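PDB 6TSB: peroxiredoxin from Clostridioides difficile, which couples a probable thiol-specific peroxidase to a family 18 glycoside hydrolase domain, the part described here, which probably cleaves chitin at internal beta-1,4 linkages. Local coordinates for residues A[103-108]-A[116-121]; A[136-141]-A[152-157]; A[164-169]-A[173-178]. One frame throughout, in Å; residues are numbered along the deposited sequence.

Contact 1: residues A[103-108]-A[116-121]; sequences EGFSDA and YNFARQ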
loop_
_atom_site.group_PDB
_atom_site.type_symbol
_atom_site.label_atom_id
_atom_site.label_comp_id
_atom_site.label_asym_id
_atom_site.label_seq_id
_atom_site.Cartn_x
_atom_site.Cartn_y
_atom_site.Cartn_z
ATOM N N GLU A 103 -19.275 -34.245 -14.143
ATOM C CA GLU A 103 -20.336 -35.261 -13.911
ATOM C C GLU A 103 -19.685 -36.630 -13.721
ATOM O O GLU A 103 -18.521 -36.786 -14.118
ATOM C CB GLU A 103 -21.337 -35.295 -15.077
ATOM C CG GLU A 103 -22.484 -36.283 -14.878
ATOM C CD GLU A 103 -23.402 -35.953 -13.718
ATOM O OE1 GLU A 103 -24.246 -35.058 -13.902
ATOM O OE2 GLU A 103 -23.255 -36.568 -12.629
ATOM N N GLY A 104 -20.397 -37.523 -13.033
ATOM C CA GLY A 104 -20.081 -38.954 -12.947
ATOM C C GLY A 104 -19.942 -39.466 -11.531
ATOM O O GLY A 104 -19.936 -40.710 -11.353
ATOM N N PHE A 105 -19.733 -38.613 -10.530
ATOM C CA PHE A 105 -19.278 -39.148 -9.208
ATOM C C PHE A 105 -20.426 -39.835 -8.455
ATOM O O PHE A 105 -20.152 -40.844 -7.725
ATOM C CB PHE A 105 -18.683 -38.062 -8.314
ATOM C CG PHE A 105 -17.228 -37.759 -8.552
ATOM C CD1 PHE A 105 -16.257 -38.653 -8.157
ATOM C CD2 PHE A 105 -16.831 -36.561 -9.122
ATOM C CE1 PHE A 105 -14.920 -38.370 -8.361
ATOM C CE2 PHE A 105 -15.489 -36.275 -9.308
ATOM C CZ PHE A 105 -14.539 -37.180 -8.918
ATOM N N SER A 106 -21.636 -39.256 -8.518
ATOM C CA SER A 106 -22.843 -39.765 -7.805
ATOM C C SER A 106 -23.134 -41.197 -8.286
ATOM O O SER A 106 -23.372 -42.073 -7.426
ATOM C CB SER A 106 -24.040 -38.846 -7.994
ATOM O OG SER A 106 -25.126 -39.287 -7.193
ATOM N N ASP A 107 -23.054 -41.429 -9.609
ATOM C CA ASP A 107 -23.164 -42.778 -10.239
ATOM C C ASP A 107 -22.006 -43.658 -9.747
ATOM O O ASP A 107 -22.277 -44.787 -9.345
ATOM C CB ASP A 107 -23.196 -42.714 -11.773
ATOM C CG ASP A 107 -24.522 -42.249 -12.333
ATOM O OD1 ASP A 107 -25.388 -41.905 -11.516
ATOM O OD2 ASP A 107 -24.666 -42.189 -13.586
ATOM N N ALA A 108 -20.770 -43.165 -9.763
ATOM C CA ALA A 108 -19.575 -43.960 -9.402
ATOM C C ALA A 108 -19.658 -44.387 -7.944
ATOM O O ALA A 108 -19.107 -45.441 -7.579
ATOM C CB ALA A 108 -18.345 -43.133 -9.642
ATOM N N TYR A 116 -15.967 -50.271 -6.782
ATOM C CA TYR A 116 -14.816 -51.163 -7.063
ATOM C C TYR A 116 -14.217 -50.769 -8.425
ATOM O O TYR A 116 -13.011 -50.666 -8.557
ATOM C CB TYR A 116 -15.251 -52.633 -7.024
ATOM C CG TYR A 116 -14.112 -53.616 -7.177
ATOM C CD1 TYR A 116 -13.331 -53.993 -6.092
ATOM C CD2 TYR A 116 -13.774 -54.140 -8.418
ATOM C CE1 TYR A 116 -12.269 -54.878 -6.229
ATOM C CE2 TYR A 116 -12.717 -55.021 -8.576
ATOM C CZ TYR A 116 -11.957 -55.394 -7.477
ATOM O OH TYR A 116 -10.919 -56.275 -7.618
ATOM N N ASN A 117 -15.076 -50.530 -9.414
ATOM C CA ASN A 117 -14.698 -50.173 -10.804
ATOM C C ASN A 117 -13.946 -48.836 -10.812
ATOM O O ASN A 117 -12.873 -48.767 -11.413
ATOM C CB ASN A 117 -15.920 -50.092 -11.710
ATOM C CG ASN A 117 -15.538 -49.841 -13.149
ATOM O OD1 ASN A 117 -14.658 -50.500 -13.671
ATOM N ND2 ASN A 117 -16.194 -48.899 -13.798
ATOM N N PHE A 118 -14.498 -47.807 -10.172
ATOM C CA PHE A 118 -13.817 -46.494 -10.050
ATOM C C PHE A 118 -12.450 -46.685 -9.405
ATOM O O PHE A 118 -11.476 -46.229 -9.965
ATOM C CB PHE A 118 -14.646 -45.499 -9.245
ATOM C CG PHE A 118 -14.164 -44.079 -9.383
ATOM C CD1 PHE A 118 -14.636 -43.268 -10.398
ATOM C CD2 PHE A 118 -13.231 -43.559 -8.501
ATOM C CE1 PHE A 118 -14.181 -41.969 -10.528
ATOM C CE2 PHE A 118 -12.780 -42.253 -8.632
ATOM C CZ PHE A 118 -13.257 -41.466 -9.645
ATOM N N ALA A 119 -12.394 -47.340 -8.246
ATOM C CA ALA A 119 -11.127 -47.520 -7.530
ATOM C C ALA A 119 -10.136 -48.199 -8.482
ATOM O O ALA A 119 -9.061 -47.657 -8.608
ATOM C CB ALA A 119 -11.309 -48.298 -6.256
ATOM N N ARG A 120 -10.500 -49.327 -9.104
ATOM C CA ARG A 120 -9.618 -50.122 -10.006
ATOM C C ARG A 120 -9.005 -49.178 -11.056
ATOM O O ARG A 120 -7.824 -49.319 -11.346
ATOM C CB ARG A 120 -10.380 -51.274 -10.689
ATOM C CG ARG A 120 -9.503 -52.346 -11.344
ATOM C CD ARG A 120 -10.216 -53.399 -12.219
ATOM N NE ARG A 120 -11.350 -52.835 -12.976
ATOM C CZ ARG A 120 -11.274 -52.110 -14.104
ATOM N NH1 ARG A 120 -10.112 -51.871 -14.690
ATOM N NH2 ARG A 120 -12.370 -51.622 -14.657
ATOM N N GLN A 121 -9.791 -48.255 -11.612
ATOM C CA GLN A 121 -9.328 -47.367 -12.696
ATOM C C GLN A 121 -8.385 -46.305 -12.123
ATOM O O GLN A 121 -7.476 -45.864 -12.840
ATOM C CB GLN A 121 -10.533 -46.711 -13.350
ATOM C CG GLN A 121 -11.437 -47.722 -14.021
ATOM C CD GLN A 121 -12.157 -47.102 -15.187
ATOM O OE1 GLN A 121 -11.573 -46.404 -16.011
ATOM N NE2 GLN A 121 -13.442 -47.372 -15.264
#

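Contact 2: residues A[136-141]-A[152-157]; sequences IDWEYP and PQDREN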
loop_
_atom_site.group_PDB
_atom_site.type_symbol
_atom_site.label_atom_id
_atom_site.label_comp_id
_atom_site.label_asym_id
_atom_site.label_seq_id
_atom_site.Cartn_x
_atom_site.Cartn_y
_atom_site.Cartn_z
ATOM N N ILE A 136 -9.454 -36.055 -5.308
ATOM C CA ILE A 136 -10.860 -36.227 -5.780
ATOM C C ILE A 136 -11.584 -34.905 -5.685
ATOM O O ILE A 136 -11.589 -34.340 -4.607
ATOM C CB ILE A 136 -11.542 -37.341 -4.986
ATOM C CG1 ILE A 136 -10.730 -38.636 -5.079
ATOM C CG2 ILE A 136 -12.980 -37.515 -5.449
ATOM C CD1 ILE A 136 -10.665 -39.212 -6.466
ATOM N N ASP A 137 -12.101 -34.384 -6.796
ATOM C CA ASP A 137 -12.742 -33.046 -6.850
ATOM C C ASP A 137 -14.205 -33.203 -7.242
ATOM O O ASP A 137 -14.624 -32.648 -8.254
ATOM C CB ASP A 137 -12.071 -32.047 -7.787
ATOM C CG ASP A 137 -10.673 -31.635 -7.364
ATOM O OD1 ASP A 137 -9.974 -32.490 -6.792
ATOM O OD2 ASP A 137 -10.290 -30.454 -7.640
ATOM N N TRP A 138 -14.977 -33.804 -6.351
ATOM C CA TRP A 138 -16.451 -33.885 -6.474
ATOM C C TRP A 138 -17.060 -32.600 -5.903
ATOM O O TRP A 138 -16.882 -32.342 -4.688
ATOM C CB TRP A 138 -16.890 -35.165 -5.766
ATOM C CG TRP A 138 -18.324 -35.532 -5.923
ATOM C CD1 TRP A 138 -19.322 -34.832 -6.533
ATOM C CD2 TRP A 138 -18.921 -36.704 -5.361
ATOM N NE1 TRP A 138 -20.499 -35.517 -6.423
ATOM C CE2 TRP A 138 -20.279 -36.677 -5.718
ATOM C CE3 TRP A 138 -18.418 -37.796 -4.644
ATOM C CZ2 TRP A 138 -21.158 -37.693 -5.330
ATOM C CZ3 TRP A 138 -19.278 -38.806 -4.279
ATOM C CH2 TRP A 138 -20.634 -38.749 -4.609
ATOM N N GLU A 139 -17.721 -31.808 -6.754
ATOM C CA GLU A 139 -18.144 -30.430 -6.429
ATOM C C GLU A 139 -19.658 -30.275 -6.660
ATOM O O GLU A 139 -20.103 -29.579 -7.568
ATOM C CB GLU A 139 -17.253 -29.454 -7.220
ATOM C CG GLU A 139 -15.783 -29.477 -6.799
ATOM C CD GLU A 139 -14.874 -28.397 -7.381
ATOM O OE1 GLU A 139 -15.395 -27.334 -7.723
ATOM O OE2 GLU A 139 -13.634 -28.619 -7.480
ATOM N N TYR A 140 -20.500 -30.839 -5.787
ATOM C CA TYR A 140 -20.149 -31.380 -4.489
ATOM C C TYR A 140 -21.082 -32.559 -4.248
ATOM O O TYR A 140 -22.190 -32.587 -4.755
ATOM C CB TYR A 140 -20.280 -30.295 -3.404
ATOM C CG TYR A 140 -19.353 -29.110 -3.557
ATOM C CD1 TYR A 140 -18.033 -29.202 -3.146
ATOM C CD2 TYR A 140 -19.764 -27.906 -4.126
ATOM C CE1 TYR A 140 -17.141 -28.153 -3.313
ATOM C CE2 TYR A 140 -18.885 -26.837 -4.287
ATOM C CZ TYR A 140 -17.564 -26.961 -3.871
ATOM O OH TYR A 140 -16.629 -25.967 -4.022
ATOM N N PRO A 141 -20.701 -33.570 -3.455
ATOM C CA PRO A 141 -21.636 -34.634 -3.126
ATOM C C PRO A 141 -22.917 -34.029 -2.541
ATOM O O PRO A 141 -22.833 -33.078 -1.822
ATOM C CB PRO A 141 -20.915 -35.466 -2.066
ATOM C CG PRO A 141 -19.444 -35.136 -2.221
ATOM C CD PRO A 141 -19.392 -33.746 -2.826
ATOM N N PRO A 152 -29.402 -37.933 -2.190
ATOM C CA PRO A 152 -29.264 -37.887 -0.726
ATOM C C PRO A 152 -28.141 -38.763 -0.136
ATOM O O PRO A 152 -27.448 -38.324 0.762
ATOM C CB PRO A 152 -30.626 -38.428 -0.252
ATOM C CG PRO A 152 -31.607 -38.032 -1.343
ATOM C CD PRO A 152 -30.805 -38.042 -2.630
ATOM N N GLN A 153 -27.946 -39.961 -0.696
ATOM C CA GLN A 153 -26.958 -40.975 -0.237
ATOM C C GLN A 153 -25.518 -40.586 -0.638
ATOM O O GLN A 153 -24.575 -41.250 -0.135
ATOM C CB GLN A 153 -27.304 -42.358 -0.813
ATOM C CG GLN A 153 -28.778 -42.722 -0.749
ATOM C CD GLN A 153 -29.508 -42.381 -2.028
ATOM O OE1 GLN A 153 -29.299 -43.013 -3.058
ATOM N NE2 GLN A 153 -30.378 -41.382 -1.987
ATOM N N ASP A 154 -25.312 -39.575 -1.493
ATOM C CA ASP A 154 -23.960 -39.127 -1.926
ATOM C C ASP A 154 -23.003 -39.030 -0.733
ATOM O O ASP A 154 -21.858 -39.513 -0.843
ATOM C CB ASP A 154 -24.046 -37.814 -2.685
ATOM C CG ASP A 154 -24.519 -37.987 -4.113
ATOM O OD1 ASP A 154 -24.591 -39.146 -4.593
ATOM O OD2 ASP A 154 -24.829 -36.966 -4.732
ATOM N N ARG A 155 -23.469 -38.507 0.396
ATOM C CA ARG A 155 -22.605 -38.170 1.556
ATOM C C ARG A 155 -22.059 -39.459 2.152
ATOM O O ARG A 155 -20.859 -39.562 2.319
ATOM C CB ARG A 155 -23.359 -37.285 2.561
ATOM C CG ARG A 155 -22.655 -37.024 3.890
ATOM C CD ARG A 155 -23.282 -35.821 4.601
ATOM N NE ARG A 155 -22.600 -35.427 5.829
ATOM C CZ ARG A 155 -22.759 -36.010 7.018
ATOM N NH1 ARG A 155 -23.588 -37.033 7.173
ATOM N NH2 ARG A 155 -22.083 -35.566 8.062
ATOM N N GLU A 156 -22.900 -40.424 2.471
ATOM C CA GLU A 156 -22.374 -41.684 3.053
ATOM C C GLU A 156 -21.593 -42.429 1.972
ATOM O O GLU A 156 -20.633 -43.148 2.320
ATOM C CB GLU A 156 -23.498 -42.530 3.646
ATOM C CG GLU A 156 -23.975 -42.020 4.992
ATOM C CD GLU A 156 -25.293 -42.650 5.399
ATOM O OE1 GLU A 156 -26.333 -42.203 4.864
ATOM O OE2 GLU A 156 -25.261 -43.632 6.188
ATOM N N ASN A 157 -22.021 -42.290 0.719
ATOM C CA ASN A 157 -21.444 -43.032 -0.428
ATOM C C ASN A 157 -20.014 -42.530 -0.651
ATOM O O ASN A 157 -19.133 -43.387 -0.924
ATOM C CB ASN A 157 -22.338 -42.938 -1.675
ATOM C CG ASN A 157 -23.572 -43.836 -1.617
ATOM O OD1 ASN A 157 -23.729 -44.660 -0.700
ATOM N ND2 ASN A 157 -24.481 -43.635 -2.568
#

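Contact 3: residues A[164-169]-A[173-178]; sequences AIRDVI and KWLSVA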
loop_
_atom_site.group_PDB
_atom_site.type_symbol
_atom_site.label_atom_id
_atom_site.label_comp_id
_atom_site.label_asym_id
_atom_site.label_seq_id
_atom_site.Cartn_x
_atom_site.Cartn_y
_atom_site.Cartn_z
ATOM N N ALA A 164 -12.885 -47.524 -0.877
ATOM C CA ALA A 164 -12.606 -48.410 -2.034
ATOM C C ALA A 164 -11.315 -47.968 -2.736
ATOM O O ALA A 164 -10.488 -48.845 -3.008
ATOM C CB ALA A 164 -13.787 -48.445 -2.969
ATOM N N ILE A 165 -11.098 -46.663 -2.929
ATOM C CA ILE A 165 -9.830 -46.137 -3.523
ATOM C C ILE A 165 -8.645 -46.478 -2.608
ATOM O O ILE A 165 -7.649 -47.091 -3.066
ATOM C CB ILE A 165 -9.966 -44.639 -3.808
ATOM C CG1 ILE A 165 -11.174 -44.363 -4.710
ATOM C CG2 ILE A 165 -8.665 -44.131 -4.391
ATOM C CD1 ILE A 165 -11.465 -42.910 -4.983
ATOM N N ARG A 166 -8.744 -46.158 -1.328
ATOM C CA ARG A 166 -7.616 -46.418 -0.391
ATOM C C ARG A 166 -7.280 -47.916 -0.324
ATOM O O ARG A 166 -6.055 -48.262 -0.167
ATOM C CB ARG A 166 -7.927 -45.867 1.005
ATOM C CG ARG A 166 -6.859 -46.188 2.049
ATOM C CD ARG A 166 -5.498 -45.618 1.700
ATOM N NE ARG A 166 -5.465 -44.169 1.924
ATOM C CZ ARG A 166 -4.480 -43.349 1.558
ATOM N NH1 ARG A 166 -3.419 -43.807 0.907
ATOM N NH2 ARG A 166 -4.572 -42.062 1.834
ATOM N N ASP A 167 -8.304 -48.781 -0.347
ATOM C CA ASP A 167 -8.129 -50.261 -0.255
ATOM C C ASP A 167 -7.228 -50.721 -1.422
ATOM O O ASP A 167 -6.326 -51.530 -1.187
ATOM C CB ASP A 167 -9.477 -51.006 -0.183
ATOM C CG ASP A 167 -10.237 -50.928 1.150
ATOM O OD1 ASP A 167 -9.685 -50.344 2.133
ATOM O OD2 ASP A 167 -11.398 -51.452 1.211
ATOM N N VAL A 168 -7.408 -50.167 -2.623
ATOM C CA VAL A 168 -6.665 -50.590 -3.855
ATOM C C VAL A 168 -5.291 -49.895 -3.929
ATOM O O VAL A 168 -4.318 -50.610 -4.115
ATOM C CB VAL A 168 -7.533 -50.380 -5.117
ATOM C CG1 VAL A 168 -6.792 -50.615 -6.412
ATOM C CG2 VAL A 168 -8.748 -51.294 -5.080
ATOM N N ILE A 169 -5.193 -48.567 -3.775
ATOM C CA ILE A 169 -3.928 -47.826 -4.080
ATOM C C ILE A 169 -2.911 -48.034 -2.966
ATOM O O ILE A 169 -1.724 -47.890 -3.273
ATOM C CB ILE A 169 -4.160 -46.333 -4.353
ATOM C CG1 ILE A 169 -4.476 -45.556 -3.068
ATOM C CG2 ILE A 169 -5.216 -46.167 -5.433
ATOM C CD1 ILE A 169 -4.564 -44.058 -3.238
ATOM N N LYS A 173 0.402 -44.136 -1.077
ATOM C CA LYS A 173 0.034 -43.175 -2.144
ATOM C C LYS A 173 -0.830 -42.067 -1.548
ATOM O O LYS A 173 -1.613 -42.294 -0.590
ATOM C CB LYS A 173 -0.744 -43.832 -3.289
ATOM C CG LYS A 173 -0.027 -44.927 -4.069
ATOM C CD LYS A 173 1.054 -44.384 -4.971
ATOM C CE LYS A 173 1.918 -45.462 -5.583
ATOM N NZ LYS A 173 3.065 -44.836 -6.266
ATOM N N TRP A 174 -0.679 -40.886 -2.106
ATOM C CA TRP A 174 -1.422 -39.689 -1.694
ATOM C C TRP A 174 -2.862 -39.856 -2.146
ATOM O O TRP A 174 -3.121 -40.186 -3.316
ATOM C CB TRP A 174 -0.741 -38.471 -2.291
ATOM C CG TRP A 174 -1.523 -37.204 -2.367
ATOM C CD1 TRP A 174 -2.773 -36.990 -2.873
ATOM C CD2 TRP A 174 -0.989 -35.923 -2.039
ATOM N NE1 TRP A 174 -3.068 -35.654 -2.845
ATOM C CE2 TRP A 174 -1.980 -34.973 -2.357
ATOM C CE3 TRP A 174 0.237 -35.500 -1.517
ATOM C CZ2 TRP A 174 -1.780 -33.612 -2.141
ATOM C CZ3 TRP A 174 0.437 -34.155 -1.325
ATOM C CH2 TRP A 174 -0.556 -33.225 -1.640
ATOM N N LEU A 175 -3.771 -39.637 -1.213
ATOM C CA LEU A 175 -5.189 -39.486 -1.547
ATOM C C LEU A 175 -5.635 -38.196 -0.882
ATOM O O LEU A 175 -5.304 -38.021 0.280
ATOM C CB LEU A 175 -5.944 -40.710 -1.017
ATOM C CG LEU A 175 -7.467 -40.599 -1.069
ATOM C CD1 LEU A 175 -7.937 -40.315 -2.482
ATOM C CD2 LEU A 175 -8.117 -41.867 -0.537
ATOM N N SER A 176 -6.335 -37.334 -1.605
ATOM C CA SER A 176 -6.805 -36.040 -1.095
ATOM C C SER A 176 -8.178 -35.768 -1.692
ATOM O O SER A 176 -8.546 -36.392 -2.674
ATOM C CB SER A 176 -5.817 -34.930 -1.390
ATOM O OG SER A 176 -5.676 -34.695 -2.801
ATOM N N VAL A 177 -8.897 -34.857 -1.079
ATOM C CA VAL A 177 -10.281 -34.501 -1.445
ATOM C C VAL A 177 -10.275 -32.989 -1.440
ATOM O O VAL A 177 -9.706 -32.420 -0.510
ATOM C CB VAL A 177 -11.242 -35.091 -0.404
ATOM C CG1 VAL A 177 -12.629 -34.464 -0.470
ATOM C CG2 VAL A 177 -11.298 -36.606 -0.539
ATOM N N ALA A 178 -10.816 -32.392 -2.481
ATOM C CA ALA A 178 -11.047 -30.945 -2.585
ATOM C C ALA A 178 -12.450 -30.691 -2.069
ATOM O O ALA A 178 -13.373 -31.333 -2.612
ATOM C CB ALA A 178 -10.919 -30.484 -4.022
#

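Contact 1: residues A[103-108]-A[116-121]
Phe118 swings its ring away from its own backbone N (chi1 -166°), while Phe105 keeps CG beside its backbone N (chi1 -85°), and these two settings bring CE1 of Phe105 and CZ of Phe118 together, 3.7 Å apart, between the short helix 105-109 and the longer helix 112-128. Both helices belong to the TIM-barrel fold of the family 18 glycoside hydrolases, and the two rings meet on the outside of the barrel strands. They meet obliquely, with the planes inclined by 50° and the ring centroids 5.8 Å apart, and dispersion between large apolar surfaces is what the pair offers.

A second touch comes from Ala108, whose methyl points at the same ring. The small side chain suits its place, because here the backbones come nearest, with 6.3 Å between the CA atoms of Ala108 and Phe118. Ile97 of strand 92-98 touches both phenylalanines, and Leu161 and Ile165 of helix 154-169 pack against Phe118; large, flat, apolar side chains can fill the layer between that strand and that helix.

The start of helix 105-109 has its own polar organisation. Gly104 occupies the N-cap position with a positive phi, a conformation that glycine adopts easily. Its carbonyl O accepts a bond from Ala108 N. Its own amide is taken by the preceding acid: Gly104 N donates to OE2 of Glu103 over 3.0 Å, meeting that oxygen on the anti side. Across the contact, CB of Ala108 rests 3.8 Å from CD1 of Phe118.

Contact 2: residues A[136-141]-A[152-157]
Trp138 presses the outer rim of its six-membered ring against the carboxylate of Asp154, in the first turn of helix 154-169. CZ2 of Trp138 comes 3.6 Å from CG of Asp154, and CH2 of Trp138 lies 4.0 Å from OD1 of Asp154, which sits at the ring's edge and in its plane. The carboxylate is turned 65° against the indole. Because the rim hydrogens of an aromatic ring carry a slight positive charge, an acid along this edge is probably a favourable neighbour. Trp138 reaches it by holding CG anti to its backbone N (chi1 -172°), which sends the indole toward helix 154-169.

Pro141 adds the other touch, its CB 4.0 Å from CB of Asp154. The same proline folds back on the tryptophan: CG of Pro141 stands 3.6 Å above one indole face, offset toward the rim. Its rigid, apolar ring offers a surface to lie on the indole, and its fixed phi suits the extended backbone there; a cis peptide bond before Tyr140 helps to shape this path. Phe105 stacks on the indole and Phe158 meets it edge-to-face, so a broad, flat side chain is well used here.

Although buried, the carboxylate of Asp154 is well provided for. OD1 is bonded to the hydroxyl of Ser106, whereas OD2 accepts the amides of Arg151 and Gly142, tying both ends of the intervening loop to helix 154-169. These bonds probably favour the charged form.

Asp135, Asp137 and Glu139 fit the DxDxE part of the family 18 signature, whose glutamate is the proton donor in characterised chitinases. The contact joins the segment that carries this probable catalytic motif, at the C-terminal end of strand 133-137, to the helix that follows it in the barrel.

Contact 3: residues A[164-169]-A[173-178]
Arg166 extends its CG anti to the backbone N (chi1 176°) and then bends at chi2 and chi3, curling the guanidinium from the side of the helix across to the strand. There NH1 donates to the carbonyl O of Lys173 over 2.8 Å, close to the guanidinium plane and in the carbonyl plane. One face of the guanidinium lies over CB of Leu175, 3.4 Å from NH2 of Arg166. Arginine suits the place because its several N-H groups can serve several acceptors: NH1 also reaches Gly170 O, and NH2 forms a salt bridge with Asp200, so its rotation is well fixed.

Ile169 has the less common chi1 of 74°, with CG1 between its backbone N and carbonyl carbon. This crowded position carries CD1 over the strand, to 3.8 Å from CB of Lys173 and 4.2 Å from CB of Leu175. Lys173 keeps CG beside its backbone N, where it lies 3.5 Å from O of Ile169; the bend at chi2 then turns the chain away, and NZ bonds Leu131 O. One turn earlier in the helix, CG2 of Ile165 meets CD1 of Leu175 more loosely.

Helix and strand run nearly antiparallel, at 167°, with their axes 10.0 Å apart. This is the returning half of a beta-alpha-beta crossover: helix 154-169 packs on the outside of parallel strand 174-179, the repeating arrangement of a TIM barrel.

Overall arrangement
From the N terminus, contact 1 comes first, closing the short connection between helix 105-109 and helix 112-128. The chain then enters strand 133-137, and contact 2 spans the loop from this strand to helix 154-169. Contact 3 closes the short loop at the far end of that helix, where strand 174-179 begins. The three follow in series, neither nested nor crossed. They nevertheless touch in space: Phe105 packs on Ile136 between contacts 1 and 2, Ala119 packs on Ala164 between contacts 1 and 3, and backbone bonds of Ile136 with Ser176 and Ala178 join contacts 2 and 3 as neighbouring barrel strands, both using helix 154-169.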